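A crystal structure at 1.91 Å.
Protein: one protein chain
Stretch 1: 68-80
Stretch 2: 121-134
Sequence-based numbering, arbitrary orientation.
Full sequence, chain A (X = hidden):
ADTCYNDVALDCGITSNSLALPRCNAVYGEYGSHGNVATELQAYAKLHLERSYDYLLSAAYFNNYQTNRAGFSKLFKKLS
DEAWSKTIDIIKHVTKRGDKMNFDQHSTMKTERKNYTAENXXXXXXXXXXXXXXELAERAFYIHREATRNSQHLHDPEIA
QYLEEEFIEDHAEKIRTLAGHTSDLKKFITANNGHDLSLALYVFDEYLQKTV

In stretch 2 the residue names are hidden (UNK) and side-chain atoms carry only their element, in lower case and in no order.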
ATOM      1  N   ASN A  68     -18.417   9.451 -46.632  1.00 18.44           N
ATOM      2  CA  ASN A  68     -17.506   8.885 -45.650  1.00 19.65           C
ATOM      3  C   ASN A  68     -16.671   9.935 -44.907  1.00 24.12           C
ATOM      4  O   ASN A  68     -15.441   9.853 -44.885  1.00 20.87           O
ATOM      5  CB  ASN A  68     -16.580   7.873 -46.365  1.00 18.67           C
ATOM      6  CG  ASN A  68     -15.926   6.890 -45.407  1.00 22.71           C
ATOM      7  OD1 ASN A  68     -16.606   6.191 -44.661  1.00 24.77           O
ATOM      8  ND2 ASN A  68     -14.599   6.824 -45.434  1.00 20.18           N
ATOM      9  N   ARG A  69     -17.344  10.915 -44.304  1.00 19.47           N
ATOM     10  CA  ARG A  69     -16.662  11.964 -43.535  1.00 20.02           C
ATOM     11  C   ARG A  69     -16.989  11.734 -42.064  1.00 20.91           C
ATOM     12  O   ARG A  69     -17.959  12.300 -41.545  1.00 18.83           O
ATOM     13  CB  ARG A  69     -17.176  13.344 -43.947  1.00 19.12           C
ATOM     14  CG  ARG A  69     -16.990  13.700 -45.416  1.00 21.27           C
ATOM     15  CD  ARG A  69     -15.516  13.909 -45.776  1.00 23.72           C
ATOM     16  NE  ARG A  69     -15.381  14.578 -47.069  1.00 27.85           N
ATOM     17  CZ  ARG A  69     -14.250  14.627 -47.774  1.00 28.48           C
ATOM     18  NH1 ARG A  69     -13.152  14.051 -47.311  1.00 28.04           N
ATOM     19  NH2 ARG A  69     -14.229  15.219 -48.961  1.00 27.54           N
ATOM     20  N   ALA A  70     -16.190  10.913 -41.390  1.00 18.05           N
ATOM     21  CA  ALA A  70     -16.437  10.599 -39.983  1.00 21.01           C
ATOM     22  C   ALA A  70     -16.444  11.830 -39.068  1.00 22.04           C
ATOM     23  O   ALA A  70     -17.168  11.859 -38.069  1.00 19.07           O
ATOM     24  CB  ALA A  70     -15.412   9.577 -39.488  1.00 23.24           C
ATOM     25  N   GLY A  71     -15.644  12.838 -39.407  1.00 19.46           N
ATOM     26  CA  GLY A  71     -15.590  14.052 -38.607  1.00 17.99           C
ATOM     27  C   GLY A  71     -16.872  14.860 -38.746  1.00 18.63           C
ATOM     28  O   GLY A  71     -17.426  15.334 -37.753  1.00 17.58           O
ATOM     29  N   PHE A  72     -17.345  15.038 -39.976  1.00 15.96           N
ATOM     30  CA  PHE A  72     -18.591  15.773 -40.187  1.00 18.08           C
ATOM     31  C   PHE A  72     -19.750  15.003 -39.562  1.00 20.17           C
ATOM     32  O   PHE A  72     -20.657  15.585 -38.960  1.00 18.70           O
ATOM     33  CB  PHE A  72     -18.863  15.978 -41.680  1.00 17.11           C
ATOM     34  CG  PHE A  72     -18.080  17.110 -42.285  1.00 20.88           C
ATOM     35  CD1 PHE A  72     -16.728  16.955 -42.592  1.00 20.31           C
ATOM     36  CD2 PHE A  72     -18.684  18.346 -42.506  1.00 24.36           C
ATOM     37  CE1 PHE A  72     -15.983  18.015 -43.108  1.00 22.53           C
ATOM     38  CE2 PHE A  72     -17.951  19.420 -43.020  1.00 24.68           C
ATOM     39  CZ  PHE A  72     -16.595  19.254 -43.323  1.00 21.05           C
ATOM     40  N   SER A  73     -19.719  13.684 -39.694  1.00 18.25           N
ATOM     41  CA  SER A  73     -20.784  12.872 -39.135  1.00 18.51           C
ATOM     42  C   SER A  73     -20.824  13.008 -37.608  1.00 21.11           C
ATOM     43  O   SER A  73     -21.894  13.139 -37.004  1.00 19.42           O
ATOM     44  CB  SER A  73     -20.583  11.406 -39.567  1.00 20.45           C
ATOM     45  OG  SER A  73     -21.696  10.640 -39.185  1.00 26.38           O
ATOM     46  N   LYS A  74     -19.651  13.003 -36.983  1.00 17.69           N
ATOM     47  CA  LYS A  74     -19.546  13.139 -35.531  1.00 19.53           C
ATOM     48  C   LYS A  74     -20.058  14.514 -35.073  1.00 19.47           C
ATOM     49  O   LYS A  74     -20.697  14.637 -34.020  1.00 18.00           O
ATOM     50  CB  LYS A  74     -18.083  12.973 -35.110  1.00 22.44           C
ATOM     51  CG  LYS A  74     -17.844  12.988 -33.614  1.00 31.75           C
ATOM     52  CD  LYS A  74     -16.353  12.809 -33.315  1.00 40.33           C
ATOM     53  CE  LYS A  74     -16.097  12.705 -31.819  1.00 55.03           C
ATOM     54  NZ  LYS A  74     -14.641  12.618 -31.515  1.00 68.02           N
ATOM     55  N   LEU A  75     -19.766  15.547 -35.859  1.00 16.37           N
ATOM     56  CA  LEU A  75     -20.213  16.902 -35.536  1.00 17.67           C
ATOM     57  C   LEU A  75     -21.744  16.932 -35.488  1.00 18.86           C
ATOM     58  O   LEU A  75     -22.342  17.450 -34.536  1.00 16.81           O
ATOM     59  CB  LEU A  75     -19.696  17.895 -36.596  1.00 17.26           C
ATOM     60  CG  LEU A  75     -20.053  19.386 -36.437  1.00 23.93           C
ATOM     61  CD1 LEU A  75     -19.099  20.248 -37.267  1.00 25.43           C
ATOM     62  CD2 LEU A  75     -21.483  19.628 -36.897  1.00 28.72           C
ATOM     63  N   PHE A  76     -22.384  16.372 -36.509  1.00 15.44           N
ATOM     64  CA  PHE A  76     -23.844  16.367 -36.543  1.00 15.76           C
ATOM     65  C   PHE A  76     -24.475  15.443 -35.519  1.00 16.69           C
ATOM     66  O   PHE A  76     -25.548  15.733 -34.999  1.00 17.05           O
ATOM     67  CB  PHE A  76     -24.348  16.021 -37.943  1.00 15.08           C
ATOM     68  CG  PHE A  76     -24.303  17.185 -38.881  1.00 18.58           C
ATOM     69  CD1 PHE A  76     -23.316  17.279 -39.859  1.00 17.89           C
ATOM     70  CD2 PHE A  76     -25.229  18.223 -38.751  1.00 17.39           C
ATOM     71  CE1 PHE A  76     -23.249  18.399 -40.702  1.00 20.95           C
ATOM     72  CE2 PHE A  76     -25.176  19.344 -39.585  1.00 20.24           C
ATOM     73  CZ  PHE A  76     -24.179  19.430 -40.563  1.00 21.01           C
ATOM     74  N   LYS A  77     -23.812  14.335 -35.221  1.00 14.91           N
ATOM     75  CA  LYS A  77     -24.343  13.408 -34.232  1.00 16.89           C
ATOM     76  C   LYS A  77     -24.356  14.096 -32.861  1.00 20.12           C
ATOM     77  O   LYS A  77     -25.292  13.937 -32.066  1.00 17.83           O
ATOM     78  CB  LYS A  77     -23.476  12.146 -34.209  1.00 20.39           C
ATOM     79  CG  LYS A  77     -23.820  11.159 -33.108  1.00 25.98           C
ATOM     80  CD  LYS A  77     -25.241  10.664 -33.212  1.00 40.58           C
ATOM     81  CE  LYS A  77     -25.475   9.568 -32.175  1.00 54.91           C
ATOM     82  NZ  LYS A  77     -26.913   9.300 -31.999  1.00 66.15           N
ATOM     83  N   LYS A  78     -23.316  14.872 -32.580  1.00 17.05           N
ATOM     84  CA  LYS A  78     -23.252  15.589 -31.309  1.00 19.53           C
ATOM     85  C   LYS A  78     -24.363  16.651 -31.245  1.00 17.74           C
ATOM     86  O   LYS A  78     -25.020  16.806 -30.212  1.00 18.04           O
ATOM     87  CB  LYS A  78     -21.881  16.243 -31.141  1.00 21.16           C
ATOM     88  CG  LYS A  78     -21.742  17.028 -29.846  1.00 34.64           C
ATOM     89  CD  LYS A  78     -20.312  17.508 -29.638  1.00 49.27           C
ATOM     90  CE  LYS A  78     -20.179  18.276 -28.328  1.00 60.51           C
ATOM     91  NZ  LYS A  78     -18.786  18.757 -28.102  1.00 71.86           N
ATOM     92  N   LEU A  79     -24.566  17.389 -32.332  1.00 16.18           N
ATOM     93  CA  LEU A  79     -25.642  18.388 -32.374  1.00 18.19           C
ATOM     94  C   LEU A  79     -27.002  17.704 -32.174  1.00 19.55           C
ATOM     95  O   LEU A  79     -27.887  18.241 -31.503  1.00 17.72           O
ATOM     96  CB  LEU A  79     -25.655  19.121 -33.720  1.00 16.50           C
ATOM     97  CG  LEU A  79     -24.498  20.096 -33.985  1.00 21.11           C
ATOM     98  CD1 LEU A  79     -24.693  20.743 -35.357  1.00 21.18           C
ATOM     99  CD2 LEU A  79     -24.457  21.169 -32.892  1.00 23.07           C
ATOM    100  N   SER A  80     -27.173  16.529 -32.777  1.00 15.19           N
ATOM    101  CA  SER A  80     -28.427  15.780 -32.641  1.00 15.56           C
ATOM    102  C   SER A  80     -28.652  15.326 -31.201  1.00 16.64           C
ATOM    103  O   SER A  80     -29.740  15.519 -30.640  1.00 16.22           O
ATOM    104  CB  SER A  80     -28.417  14.540 -33.554  1.00 17.20           C
ATOM    105  OG  SER A  80     -29.613  13.786 -33.371  1.00 17.46           O
ATOM    106  N   UNK A 121     -23.079  19.242 -49.726  1.00 21.04           N
ATOM    107  CA  UNK A 121     -21.631  19.142 -49.752  1.00 24.13           C
ATOM    108  C   UNK A 121     -21.198  19.760 -48.405  1.00 23.71           C
ATOM    109  O   UNK A 121     -22.025  20.339 -47.692  1.00 19.11           O
ATOM    110  c   UNK A 121     -21.989  23.197 -52.037  1.00 51.63           C
ATOM    111  n   UNK A 121     -21.966  21.882 -52.159  1.00 55.95           N
ATOM    112  c   UNK A 121     -21.328  21.330 -51.065  1.00 46.03           C
ATOM    113  c   UNK A 121     -20.978  22.372 -50.272  1.00 38.44           C
ATOM    114  n   UNK A 121     -21.396  23.520 -50.900  1.00 50.80           N
ATOM    115  c   UNK A 121     -21.024  19.865 -50.973  1.00 27.83           C
ATOM    116  N   UNK A 122     -19.928  19.625 -48.047  1.00 19.93           N
ATOM    117  CA  UNK A 122     -19.437  20.097 -46.755  1.00 21.76           C
ATOM    118  C   UNK A 122     -19.715  21.549 -46.380  1.00 22.66           C
ATOM    119  O   UNK A 122     -20.187  21.820 -45.276  1.00 19.77           O
ATOM    120  o   UNK A 122     -17.158  16.506 -48.109  1.00 34.99           O
ATOM    121  o   UNK A 122     -17.882  18.371 -49.008  1.00 31.40           O
ATOM    122  c   UNK A 122     -17.938  19.808 -46.635  1.00 20.29           C
ATOM    123  c   UNK A 122     -17.602  18.319 -46.617  1.00 23.56           C
ATOM    124  c   UNK A 122     -17.547  17.690 -48.013  1.00 32.34           C
ATOM    125  N   UNK A 123     -19.421  22.487 -47.274  1.00 19.39           N
ATOM    126  CA  UNK A 123     -19.672  23.897 -46.958  1.00 22.59           C
ATOM    127  C   UNK A 123     -21.169  24.155 -46.758  1.00 21.76           C
ATOM    128  O   UNK A 123     -21.565  24.845 -45.816  1.00 18.81           O
ATOM    129  c   UNK A 123     -18.843  26.810 -46.542  1.00 21.80           C
ATOM    130  c   UNK A 123     -18.815  27.102 -49.034  1.00 23.36           C
ATOM    131  c   UNK A 123     -19.419  26.313 -47.871  1.00 22.28           C
ATOM    132  c   UNK A 123     -19.122  24.814 -48.061  1.00 19.39           C
ATOM    133  N   UNK A 124     -22.001  23.612 -47.640  1.00 18.11           N
ATOM    134  CA  UNK A 124     -23.453  23.786 -47.507  1.00 19.49           C
ATOM    135  C   UNK A 124     -23.960  23.255 -46.170  1.00 18.14           C
ATOM    136  O   UNK A 124     -24.814  23.875 -45.531  1.00 19.00           O
ATOM    137  o   UNK A 124     -24.793  21.378 -50.927  1.00 41.94           O
ATOM    138  c   UNK A 124     -24.218  23.515 -49.971  1.00 42.04           C
ATOM    139  c   UNK A 124     -25.046  22.612 -50.893  1.00 59.86           C
ATOM    140  o   UNK A 124     -25.955  23.135 -51.577  1.00 65.53           O
ATOM    141  c   UNK A 124     -24.229  22.999 -48.570  1.00 24.07           C
ATOM    142  N   UNK A 125     -23.477  22.078 -45.780  1.00 17.55           N
ATOM    143  CA  UNK A 125     -23.921  21.460 -44.526  1.00 19.31           C
ATOM    144  C   UNK A 125     -23.544  22.310 -43.314  1.00 18.25           C
ATOM    145  O   UNK A 125     -24.349  22.482 -42.401  1.00 18.13           O
ATOM    146  c   UNK A 125     -23.328  20.039 -44.387  1.00 17.24           C
ATOM    147  N   UNK A 126     -22.318  22.828 -43.292  1.00 16.50           N
ATOM    148  CA  UNK A 126     -21.889  23.671 -42.176  1.00 18.38           C
ATOM    149  C   UNK A 126     -22.676  24.980 -42.160  1.00 19.17           C
ATOM    150  O   UNK A 126     -23.013  25.492 -41.091  1.00 18.35           O
ATOM    151  c   UNK A 126     -19.448  22.323 -40.676  1.00 30.76           C
ATOM    152  c   UNK A 126     -19.414  22.824 -42.088  1.00 29.23           C
ATOM    153  c   UNK A 126     -20.395  23.987 -42.275  1.00 19.20           C
ATOM    154  c   UNK A 126     -18.011  23.305 -42.440  1.00 34.00           C
ATOM    155  N   UNK A 127     -22.955  25.527 -43.343  1.00 16.31           N
ATOM    156  CA  UNK A 127     -23.718  26.774 -43.442  1.00 18.83           C
ATOM    157  C   UNK A 127     -25.115  26.579 -42.865  1.00 20.71           C
ATOM    158  O   UNK A 127     -25.634  27.446 -42.160  1.00 19.33           O
ATOM    159  c   UNK A 127     -23.827  27.222 -44.909  1.00 18.56           C
ATOM    160  N   UNK A 128     -25.738  25.448 -43.183  1.00 18.66           N
ATOM    161  CA  UNK A 128     -27.075  25.166 -42.674  1.00 20.64           C
ATOM    162  C   UNK A 128     -27.015  24.937 -41.165  1.00 19.42           C
ATOM    163  O   UNK A 128     -27.909  25.358 -40.440  1.00 20.77           O
ATOM    164  c   UNK A 128     -29.951  24.859 -43.833  1.00 56.41           C
ATOM    165  c   UNK A 128     -29.174  23.739 -43.126  1.00 36.58           C
ATOM    166  c   UNK A 128     -27.665  23.921 -43.355  1.00 23.90           C
ATOM    167  c   UNK A 128     -31.425  24.528 -44.070  1.00 60.71           C
ATOM    168  n   UNK A 128     -32.257  24.504 -42.830  1.00 68.43           N
ATOM    169  N   UNK A 129     -25.976  24.254 -40.688  1.00 17.27           N
ATOM    170  CA  UNK A 129     -25.852  24.028 -39.248  1.00 19.01           C
ATOM    171  C   UNK A 129     -25.716  25.389 -38.550  1.00 18.80           C
ATOM    172  O   UNK A 129     -26.333  25.639 -37.511  1.00 17.53           O
ATOM    173  c   UNK A 129     -24.625  23.152 -38.941  1.00 17.36           C
ATOM    174  N   UNK A 130     -24.905  26.272 -39.128  1.00 17.64           N
ATOM    175  CA  UNK A 130     -24.707  27.600 -38.552  1.00 17.87           C
ATOM    176  C   UNK A 130     -26.048  28.346 -38.499  1.00 19.37           C
ATOM    177  O   UNK A 130     -26.411  28.899 -37.456  1.00 17.45           O
ATOM    178  c   UNK A 130     -22.873  29.913 -37.532  1.00 16.29           C
ATOM    179  c   UNK A 130     -22.431  30.492 -39.954  1.00 18.72           C
ATOM    180  c   UNK A 130     -23.689  28.399 -39.380  1.00 15.97           C
ATOM    181  c   UNK A 130     -23.433  29.857 -38.966  1.00 19.76           C
ATOM    182  N   UNK A 131     -26.786  28.360 -39.609  1.00 17.90           N
ATOM    183  CA  UNK A 131     -28.088  29.038 -39.643  1.00 18.94           C
ATOM    184  C   UNK A 131     -29.081  28.470 -38.627  1.00 20.25           C
ATOM    185  O   UNK A 131     -29.791  29.223 -37.960  1.00 17.16           O
ATOM    186  c   UNK A 131     -28.013  29.722 -42.102  1.00 32.73           C
ATOM    187  c   UNK A 131     -28.750  28.933 -41.026  1.00 20.70           C
ATOM    188  o   UNK A 131     -28.092  29.316 -43.282  1.00 32.70           O
ATOM    189  o   UNK A 131     -27.377  30.750 -41.783  1.00 29.99           O
ATOM    190  N   UNK A 132     -29.159  27.147 -38.520  1.00 16.18           N
ATOM    191  CA  UNK A 132     -30.110  26.564 -37.576  1.00 17.89           C
ATOM    192  C   UNK A 132     -29.710  26.829 -36.126  1.00 18.10           C
ATOM    193  O   UNK A 132     -30.580  26.967 -35.268  1.00 17.39           O
ATOM    194  o   UNK A 132     -29.047  24.363 -37.682  1.00 21.35           O
ATOM    195  c   UNK A 132     -30.302  25.033 -37.804  1.00 22.34           C
ATOM    196  c   UNK A 132     -30.880  24.772 -39.188  1.00 22.73           C
ATOM    197  N   UNK A 133     -28.411  26.903 -35.835  1.00 16.03           N
ATOM    198  CA  UNK A 133     -27.993  27.205 -34.463  1.00 17.95           C
ATOM    199  C   UNK A 133     -28.292  28.682 -34.164  1.00 16.99           C
ATOM    200  O   UNK A 133     -28.714  29.015 -33.059  1.00 17.36           O
ATOM    201  c   UNK A 133     -26.800  24.682 -32.975  1.00 25.25           C
ATOM    202  c   UNK A 133     -26.504  26.878 -34.250  1.00 17.49           C
ATOM    203  c   UNK A 133     -26.226  25.353 -34.219  1.00 17.61           C
ATOM    204  o   UNK A 133     -27.519  23.675 -33.048  1.00 26.73           O
ATOM    205  n   UNK A 133     -26.479  25.234 -31.830  1.00 17.88           N
ATOM    206  N   UNK A 134     -28.096  29.568 -35.141  1.00 16.07           N
ATOM    207  CA  UNK A 134     -28.427  30.980 -34.921  1.00 17.26           C
ATOM    208  C   UNK A 134     -29.935  31.116 -34.680  1.00 20.24           C
ATOM    209  O   UNK A 134     -30.371  31.949 -33.884  1.00 17.81           O
ATOM    210  c   UNK A 134     -26.231  33.109 -37.366  1.00 17.60           C
ATOM    211  c   UNK A 134     -26.527  32.082 -36.255  1.00 18.47           C
ATOM    212  c   UNK A 134     -28.037  31.846 -36.124  1.00 16.86           C
ATOM    213  c   UNK A 134     -24.718  33.313 -37.516  1.00 19.88           C
ATOM    214  n   UNK A 134     -24.388  34.434 -38.456  1.00 19.86           N
TER
HETATM  215  O   HOH W   1     -27.922  21.052 -30.977  1.00 26.99           O

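Position 121 carries one carbon followed by a five-membered ring of three carbons and two nitrogens, an imidazole, at the N-cap and out of reach of stretch 1; it is H121. Position 122 has three carbons in a row, the third bearing two oxygens. One oxygen lies 2.8 Å from R69 NE, and the second carbon rests over one face of the F72 ring, 3.6 Å from F72 CZ; this is E122. Position 123 has four carbons forked at the second, and its CA-to-CB bond points away from stretch 1: L123.

Position 124 again shows three carbons ending in two oxygens and touches nothing on stretch 1: E124. Its OE1 accepts a hydrogen bond from H121 N at 3.0 Å, tying the first turn of the helix to the residue before it. Position 125 has a single carbon, 4.0 Å from F76 CZ, and its backbone O lies at the edge of that ring, 3.6 Å from F76 CZ: A125. At position 126 four carbons fork at the second; the fork carbon lies 3.8 Å from F72 CE2 and a terminal carbon 4.0 Å from L75 CD1. This is L126.

Position 127, one carbon out of reach, is A127. Position 128 has four carbons in a row ending in nitrogen, an end that leads away from stretch 1: K128. Position 129 has one carbon pointing toward stretch 1, 3.9 Å from F76 CE2 and 4.3 Å from L79 CD1; it is A129. Neither position 130, four carbons forked at the second, nor position 131, two carbons with two oxygens on the second, reaches across; they are L130 and D131.

At position 132 one carbon carries an oxygen and a carbon, also out of contact, giving T132. Position 133 has three carbons, the third carrying one nitrogen and one oxygen, the oxygen 4.0 Å from L79 CD2: Q133. Position 134, four carbons in a row ending in nitrogen and out of reach of stretch 1, is K134.

The helices run nearly parallel, at 17°, with their axes 11.9 Å apart at closest approach. Near their starts, the R69–E122 salt bridge includes a hydrogen bond from R69 NE to E122 OE2, while E122 CG makes a CH-pi contact with F72, so one side chain serves both charge and ring. Farther along, the F76 ring packs against the CB atoms of A125 and A129, and L126 meets F72 and L75. A water donates to L79 O at 2.9 Å and, weakly, to Q133 OE1 at 3.4 Å.

Stretch 2, residues 121-134: HELEALAKALDTQK
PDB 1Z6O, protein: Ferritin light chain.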